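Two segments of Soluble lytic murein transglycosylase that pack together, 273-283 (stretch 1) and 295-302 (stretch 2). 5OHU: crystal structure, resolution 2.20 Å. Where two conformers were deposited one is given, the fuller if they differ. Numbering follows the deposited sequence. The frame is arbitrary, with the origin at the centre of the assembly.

Stretch 1, residues 273-283: EKVAIAREIGL
Stretch 2 (295-302) PLMTQYDP

Residues 273-283 form one continuous stretch of helix, part of a longer helix extending in both directions, with phi/psi near -63/-43 and backbone hydrogen bonds from the amides of Ile277 to Leu283, each to the carbonyl four residues earlier; Ile277 N to Glu273 O, for example, is 2.8 Å. Residues 295-300 end a second helix. Tyr300 (phi/psi -101/-1) is its last residue, and Asp301 at -141/60 leaves helical geometry, although Asp301 N still bonds to Met297 O at 2.9 Å. The two axes run roughly antiparallel, at 146° between their N-to-C directions, and approach to 9.0 Å. Two CA pairs fix the register: Val275 CA lies 5.9 Å from Tyr300 CA, and Gly282 CA lies 5.6 Å from Met297 CA. The contact buries 470 Å², counting both sides.

Small residues, Ala278 and Gly282, lie one turn apart in the first helix where the second packs against it. The CA-to-CB bond of Ala278 points toward the partner, and a CB on Gly282 would do so. Gly282 allows Met297 to lie against its backbone: a CB built here would fall 2.8 Å from Met297 CG, a clash. Met297, with chi1 m, chi2 t and chi3 m, brings its SD to 3.9 Å from Gly282 O. Ala278 offers a compact methyl on which an aromatic ring rests.

That ring is Tyr300, whose CA-to-CB bond points toward the first helix; chi1 is m (-77°) and chi2 is -83°. Ala278 CB sits over one face, 3.8 Å from the centroid of the Tyr300 ring and 24° off its normal, a CH-pi contact in which slightly polarised methyl hydrogens meet the pi cloud. The closest atoms of these two residues are Ala278 CB and Tyr300 CG, 3.5 Å apart. Val275 (chi1 t) meets the ring edge, its CG2 3.9 Å from Tyr300 CD1.

Leu296, one turn earlier, continues the apolar surface. With chi1 t and chi2 p, it places CD1 4.1 Å from Ala278 CB and CD2 3.9 Å from CG2 of Ile281 (m, t). Leu296 CD2 also packs against backbone, 3.5 Å from Ala278 O and 3.8 Å from Gly282 N; these two backbone atoms are already bonded to each other at 2.7 Å, so the methyl covers a satisfied pair.

Polar bonding gathers at the end of the second helix. Arg279 (m, t, t, chi4 167°) starts sideways, but its end comes nearer the partner. Two weak hydrogen bonds converge on one acceptor, from Arg279 NE to Tyr300 O at 3.3 Å and from Arg279 NH2 to Tyr300 O at 3.4 Å, with the oxygen near the guanidinium plane. Asp301 (chi1 t, chi2 18°) sets OD1 over one guanidinium face, 3.5 Å from Arg279 NH2. This salt bridge is purely electrostatic, as no N-H points at the oxygen.

Lys274 (t, t, m, t) extends past the phenol, its CD 3.7 Å from Tyr300 OH. Its ammonium donates to a water, 3.1 Å from Lys274 NZ to the water O, and the same water O makes a weak hydrogen bond with Tyr300 OH at 3.4 Å, bridging the helices.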

# COMPACT_ATOMS: atom_id res chain seq x y z
N GLU A 273 -7.01 -26.74 3.91
CA GLU A 273 -7.99 -25.97 3.14
C GLU A 273 -9.23 -25.67 3.97
O GLU A 273 -9.81 -24.59 3.81
CB GLU A 273 -8.35 -26.69 1.84
CG GLU A 273 -8.70 -28.15 1.94
CD GLU A 273 -8.47 -28.88 0.62
OE1 GLU A 273 -8.17 -28.19 -0.38
OE2 GLU A 273 -8.58 -30.12 0.59
N LYS A 274 -9.61 -26.56 4.88
CA LYS A 274 -10.73 -26.27 5.76
C LYS A 274 -10.46 -25.05 6.63
O LYS A 274 -11.33 -24.20 6.81
CB LYS A 274 -11.06 -27.48 6.62
CG LYS A 274 -12.47 -27.48 7.16
CD LYS A 274 -12.73 -28.70 8.02
CE LYS A 274 -12.43 -30.00 7.28
NZ LYS A 274 -12.73 -31.21 8.10
N VAL A 275 -9.24 -24.92 7.17
CA VAL A 275 -8.91 -23.74 7.96
C VAL A 275 -8.94 -22.49 7.09
O VAL A 275 -9.44 -21.45 7.51
CB VAL A 275 -7.54 -23.91 8.66
CG1 VAL A 275 -6.91 -22.57 8.92
CG2 VAL A 275 -7.72 -24.65 9.97
N ALA A 276 -8.42 -22.58 5.87
CA ALA A 276 -8.44 -21.42 4.99
C ALA A 276 -9.86 -21.00 4.66
O ALA A 276 -10.20 -19.82 4.73
CB ALA A 276 -7.66 -21.71 3.70
N ILE A 277 -10.70 -21.97 4.29
CA ILE A 277 -12.10 -21.67 3.99
C ILE A 277 -12.76 -20.99 5.18
O ILE A 277 -13.35 -19.91 5.07
CB ILE A 277 -12.86 -22.94 3.59
CG1 ILE A 277 -12.23 -23.56 2.34
CG2 ILE A 277 -14.30 -22.61 3.35
CD1 ILE A 277 -12.79 -24.96 2.02
N ALA A 278 -12.64 -21.62 6.35
CA ALA A 278 -13.29 -21.12 7.56
C ALA A 278 -12.82 -19.71 7.89
O ALA A 278 -13.62 -18.85 8.26
CB ALA A 278 -13.01 -22.06 8.73
N ARG A 279 -11.52 -19.46 7.75
CA ARG A 279 -11.01 -18.14 8.09
C ARG A 279 -11.50 -17.09 7.11
O ARG A 279 -11.87 -15.98 7.52
CB ARG A 279 -9.48 -18.18 8.19
CG ARG A 279 -9.01 -18.93 9.45
CD ARG A 279 -7.48 -18.81 9.68
NE ARG A 279 -6.99 -19.76 10.68
CZ ARG A 279 -5.69 -20.02 10.88
NH1 ARG A 279 -4.77 -19.41 10.15
NH2 ARG A 279 -5.32 -20.91 11.80
N GLU A 280 -11.57 -17.42 5.81
CA GLU A 280 -12.07 -16.43 4.86
C GLU A 280 -13.56 -16.18 5.05
O GLU A 280 -14.01 -15.03 4.99
CB GLU A 280 -11.78 -16.86 3.42
CG GLU A 280 -12.09 -15.78 2.39
CD GLU A 280 -11.53 -14.40 2.78
OE1 GLU A 280 -12.34 -13.49 3.08
OE2 GLU A 280 -10.29 -14.24 2.79
N ILE A 281 -14.35 -17.23 5.29
CA ILE A 281 -15.76 -17.04 5.59
C ILE A 281 -15.92 -16.28 6.91
O ILE A 281 -16.72 -15.33 7.01
CB ILE A 281 -16.50 -18.39 5.62
CG1 ILE A 281 -16.56 -18.98 4.20
CG2 ILE A 281 -17.91 -18.24 6.19
CD1 ILE A 281 -17.04 -20.39 4.16
N GLY A 282 -15.15 -16.65 7.93
CA GLY A 282 -15.27 -15.99 9.22
C GLY A 282 -14.97 -14.50 9.13
O GLY A 282 -15.72 -13.66 9.65
N LEU A 283 -13.87 -14.16 8.45
CA LEU A 283 -13.50 -12.76 8.27
C LEU A 283 -14.57 -11.99 7.51
O LEU A 283 -14.90 -10.86 7.87
CB LEU A 283 -12.16 -12.67 7.53
CG LEU A 283 -10.91 -12.86 8.38
CD1 LEU A 283 -9.68 -12.69 7.49
CD2 LEU A 283 -10.91 -11.82 9.49
N PRO A 295 -18.15 -18.08 16.61
CA PRO A 295 -17.86 -19.51 16.89
C PRO A 295 -16.94 -20.12 15.85
O PRO A 295 -16.01 -20.87 16.18
CB PRO A 295 -19.25 -20.17 16.90
CG PRO A 295 -20.22 -19.03 17.20
CD PRO A 295 -19.60 -17.83 16.50
N LEU A 296 -17.17 -19.79 14.58
CA LEU A 296 -16.33 -20.27 13.50
C LEU A 296 -14.88 -19.83 13.68
O LEU A 296 -13.95 -20.64 13.58
CB LEU A 296 -16.90 -19.76 12.18
CG LEU A 296 -16.22 -20.27 10.93
CD1 LEU A 296 -16.43 -21.78 10.90
CD2 LEU A 296 -16.75 -19.59 9.65
N MET A 297 -14.66 -18.54 13.93
CA MET A 297 -13.29 -18.04 14.07
C MET A 297 -12.63 -18.63 15.31
O MET A 297 -11.45 -18.95 15.29
CB MET A 297 -13.29 -16.51 14.13
CG MET A 297 -13.76 -15.78 12.86
SD MET A 297 -13.69 -13.97 12.97
CE MET A 297 -14.75 -13.70 14.38
N THR A 298 -13.40 -18.77 16.39
CA THR A 298 -12.87 -19.32 17.63
C THR A 298 -12.44 -20.77 17.45
O THR A 298 -11.40 -21.19 17.99
CB THR A 298 -13.93 -19.19 18.72
OG1 THR A 298 -14.26 -17.81 18.91
CG2 THR A 298 -13.45 -19.77 20.05
N GLN A 299 -13.21 -21.54 16.70
CA GLN A 299 -12.89 -22.94 16.48
C GLN A 299 -11.72 -23.12 15.51
O GLN A 299 -10.93 -24.06 15.65
CB GLN A 299 -14.13 -23.67 15.96
CG GLN A 299 -13.92 -25.11 15.56
CD GLN A 299 -13.80 -26.02 16.76
OE1 GLN A 299 -14.17 -25.65 17.88
NE2 GLN A 299 -13.30 -27.23 16.54
N TYR A 300 -11.57 -22.24 14.52
CA TYR A 300 -10.55 -22.47 13.51
C TYR A 300 -9.29 -21.64 13.71
O TYR A 300 -8.34 -21.80 12.95
CB TYR A 300 -11.14 -22.28 12.11
CG TYR A 300 -11.97 -23.51 11.75
CD1 TYR A 300 -11.36 -24.64 11.24
CD2 TYR A 300 -13.34 -23.56 12.01
CE1 TYR A 300 -12.10 -25.78 10.96
CE2 TYR A 300 -14.08 -24.70 11.73
CZ TYR A 300 -13.45 -25.81 11.20
OH TYR A 300 -14.16 -26.96 10.91
N ASP A 301 -9.24 -20.79 14.74
CA ASP A 301 -7.97 -20.20 15.14
C ASP A 301 -7.90 -20.12 16.66
O ASP A 301 -7.76 -19.03 17.23
CB ASP A 301 -7.79 -18.83 14.47
CG ASP A 301 -6.34 -18.33 14.54
OD1 ASP A 301 -5.43 -19.15 14.78
OD2 ASP A 301 -6.12 -17.12 14.31
N PRO A 302 -7.98 -21.25 17.36
CA PRO A 302 -7.97 -21.18 18.83
C PRO A 302 -6.69 -20.59 19.40
O PRO A 302 -6.73 -19.98 20.48
CB PRO A 302 -8.16 -22.65 19.24
CG PRO A 302 -7.56 -23.42 18.11
CD PRO A 302 -7.94 -22.64 16.87
O HOH W 1 -12.40 -29.92 10.88